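Local coordinates for protein probable ribosomal RNA small subunit methyltransferase (Thermus thermophilus, PDB 3DMF) that probably methylates ribosomal RNA of the small subunit, taking the methyl group from S-adenosylmethionine, at residues Pro214-Leu219 / Val303-Phe308. Residues are numbered along the deposited sequence; the frame is centred on the assembly and turned at random.
Sequences PASLLL and VTNPPF. With SAM (S-adenosylmethionine), chain H.
A polar bridge between Ser216 and Asn305, with an apolar patch beside it, joins the N-terminal turns of helix 214-227 to the C-terminal end of strand 299-304, beside the methionine end of the bound S-adenosylmethionine. It illustrates how one small hydroxyl can tie two parts of a fold to a cofactor. Asn305 ND2 donates to Ser216 OG over 3.0 Å, nearly straight (167°) and in the plane of the amide. Ser216 OG in turn donates a hydrogen bond to the carboxylate atom O of the cofactor's methionine moiety, 2.6 Å away. Ser216 OG thus serves as acceptor and donor at once, which would fix the hydroxyl's rotation. With CG anti to the backbone N (chi1 -178°), the Asn305 amide extends to the helix, its ND2 also meeting the CB of Ala215 alongside. One turn further on, Leu219 covers the strand end: its CD2 packs against Val303 CG1 at 4.1 Å, and its CD1 lies 3.4 Å from Thr304 O. The Thr304 hydroxyl is hydrogen-bonded to the backbone O of Leu240, on the parallel neighbour strand 236-240. Without the amide, as with an alanine at Asn305, Ser216 OG would probably lose its donor and be less firmly directed at the carboxylate. Beyond the strand the chain turns past the reactive methyl, Asn305 O standing 3.2 Å and Pro306 O 3.5 Å from SAM CE. Asn305 and Phe308 have also been seen to bind guanosine, and the sequence Asn305-Pro306-Pro307-Phe308 is the NPPF motif, which in N6-adenine and N2-guanine methyltransferases of the Rossmann-like class places the target amine beside the methyl donor.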
# COMPACT_ATOMS: atom_id res chain seq x y z
N PRO A 214 8.04 -4.25 16.38
CA PRO A 214 7.80 -4.92 17.67
C PRO A 214 6.42 -5.55 17.81
O PRO A 214 6.30 -6.59 18.47
CB PRO A 214 7.99 -3.79 18.69
CG PRO A 214 8.91 -2.83 18.01
CD PRO A 214 8.57 -2.88 16.56
N ALA A 215 5.38 -4.95 17.21
CA ALA A 215 4.04 -5.53 17.29
C ALA A 215 3.98 -6.89 16.58
O ALA A 215 3.38 -7.84 17.07
CB ALA A 215 3.00 -4.58 16.70
N SER A 216 4.61 -6.97 15.42
CA SER A 216 4.67 -8.21 14.67
C SER A 216 5.39 -9.32 15.44
O SER A 216 4.93 -10.48 15.49
CB SER A 216 5.33 -7.96 13.32
OG SER A 216 4.64 -6.90 12.65
N LEU A 217 6.52 -8.96 16.07
CA LEU A 217 7.25 -9.91 16.94
C LEU A 217 6.34 -10.39 18.06
O LEU A 217 6.28 -11.59 18.35
CB LEU A 217 8.50 -9.25 17.54
CG LEU A 217 9.64 -8.94 16.57
CD1 LEU A 217 10.66 -7.97 17.16
CD2 LEU A 217 10.33 -10.23 16.09
N LEU A 218 5.64 -9.45 18.71
CA LEU A 218 4.72 -9.81 19.80
C LEU A 218 3.64 -10.80 19.36
O LEU A 218 3.29 -11.73 20.09
CB LEU A 218 4.08 -8.55 20.40
CG LEU A 218 3.42 -8.65 21.77
CD1 LEU A 218 4.43 -8.98 22.89
CD2 LEU A 218 2.66 -7.35 22.05
N LEU A 219 3.11 -10.61 18.15
CA LEU A 219 2.09 -11.52 17.63
C LEU A 219 2.66 -12.93 17.49
O LEU A 219 2.03 -13.92 17.91
CB LEU A 219 1.55 -11.01 16.27
CG LEU A 219 0.36 -11.83 15.74
CD1 LEU A 219 -0.54 -10.99 14.86
CD2 LEU A 219 0.80 -13.11 14.98
N VAL A 303 -3.61 -14.49 10.50
CA VAL A 303 -2.82 -13.55 11.31
C VAL A 303 -2.82 -12.19 10.66
O VAL A 303 -2.88 -12.11 9.43
CB VAL A 303 -1.33 -14.02 11.52
CG1 VAL A 303 -1.28 -15.32 12.29
CG2 VAL A 303 -0.58 -14.11 10.20
N THR A 304 -2.73 -11.15 11.47
CA THR A 304 -2.63 -9.80 10.92
C THR A 304 -2.06 -8.79 11.90
O THR A 304 -2.43 -8.78 13.08
CB THR A 304 -3.99 -9.30 10.35
OG1 THR A 304 -3.80 -8.04 9.68
CG2 THR A 304 -5.08 -9.12 11.45
N ASN A 305 -1.14 -7.98 11.38
CA ASN A 305 -0.82 -6.67 11.95
C ASN A 305 -1.47 -5.65 11.00
O ASN A 305 -0.88 -5.31 9.97
CB ASN A 305 0.70 -6.47 12.06
CG ASN A 305 1.06 -5.16 12.69
OD1 ASN A 305 0.18 -4.33 12.93
ND2 ASN A 305 2.35 -4.96 12.97
N PRO A 306 -2.71 -5.20 11.29
CA PRO A 306 -3.44 -4.37 10.32
C PRO A 306 -2.88 -2.96 10.22
O PRO A 306 -2.21 -2.49 11.15
CB PRO A 306 -4.88 -4.33 10.88
CG PRO A 306 -4.93 -5.30 11.96
CD PRO A 306 -3.53 -5.48 12.48
N PRO A 307 -3.18 -2.27 9.11
CA PRO A 307 -2.75 -0.88 8.99
C PRO A 307 -3.46 -0.02 10.04
O PRO A 307 -4.53 -0.39 10.54
CB PRO A 307 -3.22 -0.50 7.58
CG PRO A 307 -4.31 -1.42 7.26
CD PRO A 307 -3.99 -2.71 7.97
N PHE A 308 -2.85 1.12 10.36
CA PHE A 308 -3.43 2.07 11.32
C PHE A 308 -3.02 3.48 10.96
O PHE A 308 -1.98 3.68 10.33
CB PHE A 308 -3.01 1.75 12.76
CG PHE A 308 -1.51 1.65 12.96
CD1 PHE A 308 -0.77 2.75 13.39
CD2 PHE A 308 -0.84 0.45 12.70
CE1 PHE A 308 0.61 2.65 13.58
CE2 PHE A 308 0.54 0.35 12.88
CZ PHE A 308 1.27 1.46 13.32
N SAM H . 2.47 -8.05 8.10
CA SAM H . 3.56 -7.04 7.94
C SAM H . 4.33 -6.90 9.25
O SAM H . 3.81 -7.36 10.26
OXT SAM H . 5.41 -6.33 9.26
CB SAM H . 3.04 -5.65 7.54
CG SAM H . 2.04 -5.04 8.54
SD SAM H . 1.56 -3.34 8.13
CE SAM H . 1.02 -2.72 9.75
C5' SAM H . -0.06 -3.53 7.33
C4' SAM H . 0.04 -3.99 5.87
O4' SAM H . -1.29 -3.95 5.35
C3' SAM H . 0.95 -3.12 4.97
O3' SAM H . 1.91 -3.92 4.35
C2' SAM H . -0.07 -2.53 3.98
O2' SAM H . 0.45 -2.16 2.70
C1' SAM H . -1.13 -3.62 3.98
N9 SAM H . -2.42 -3.16 3.43
C8 SAM H . -2.98 -1.91 3.45
N7 SAM H . -4.19 -1.97 2.82
C5 SAM H . -4.37 -3.24 2.38
C6 SAM H . -5.39 -3.86 1.66
N6 SAM H . -6.46 -3.23 1.18
N1 SAM H . -5.25 -5.21 1.40
C2 SAM H . -4.15 -5.93 1.78
N3 SAM H . -3.11 -5.33 2.47
C4 SAM H . -3.27 -4.00 2.77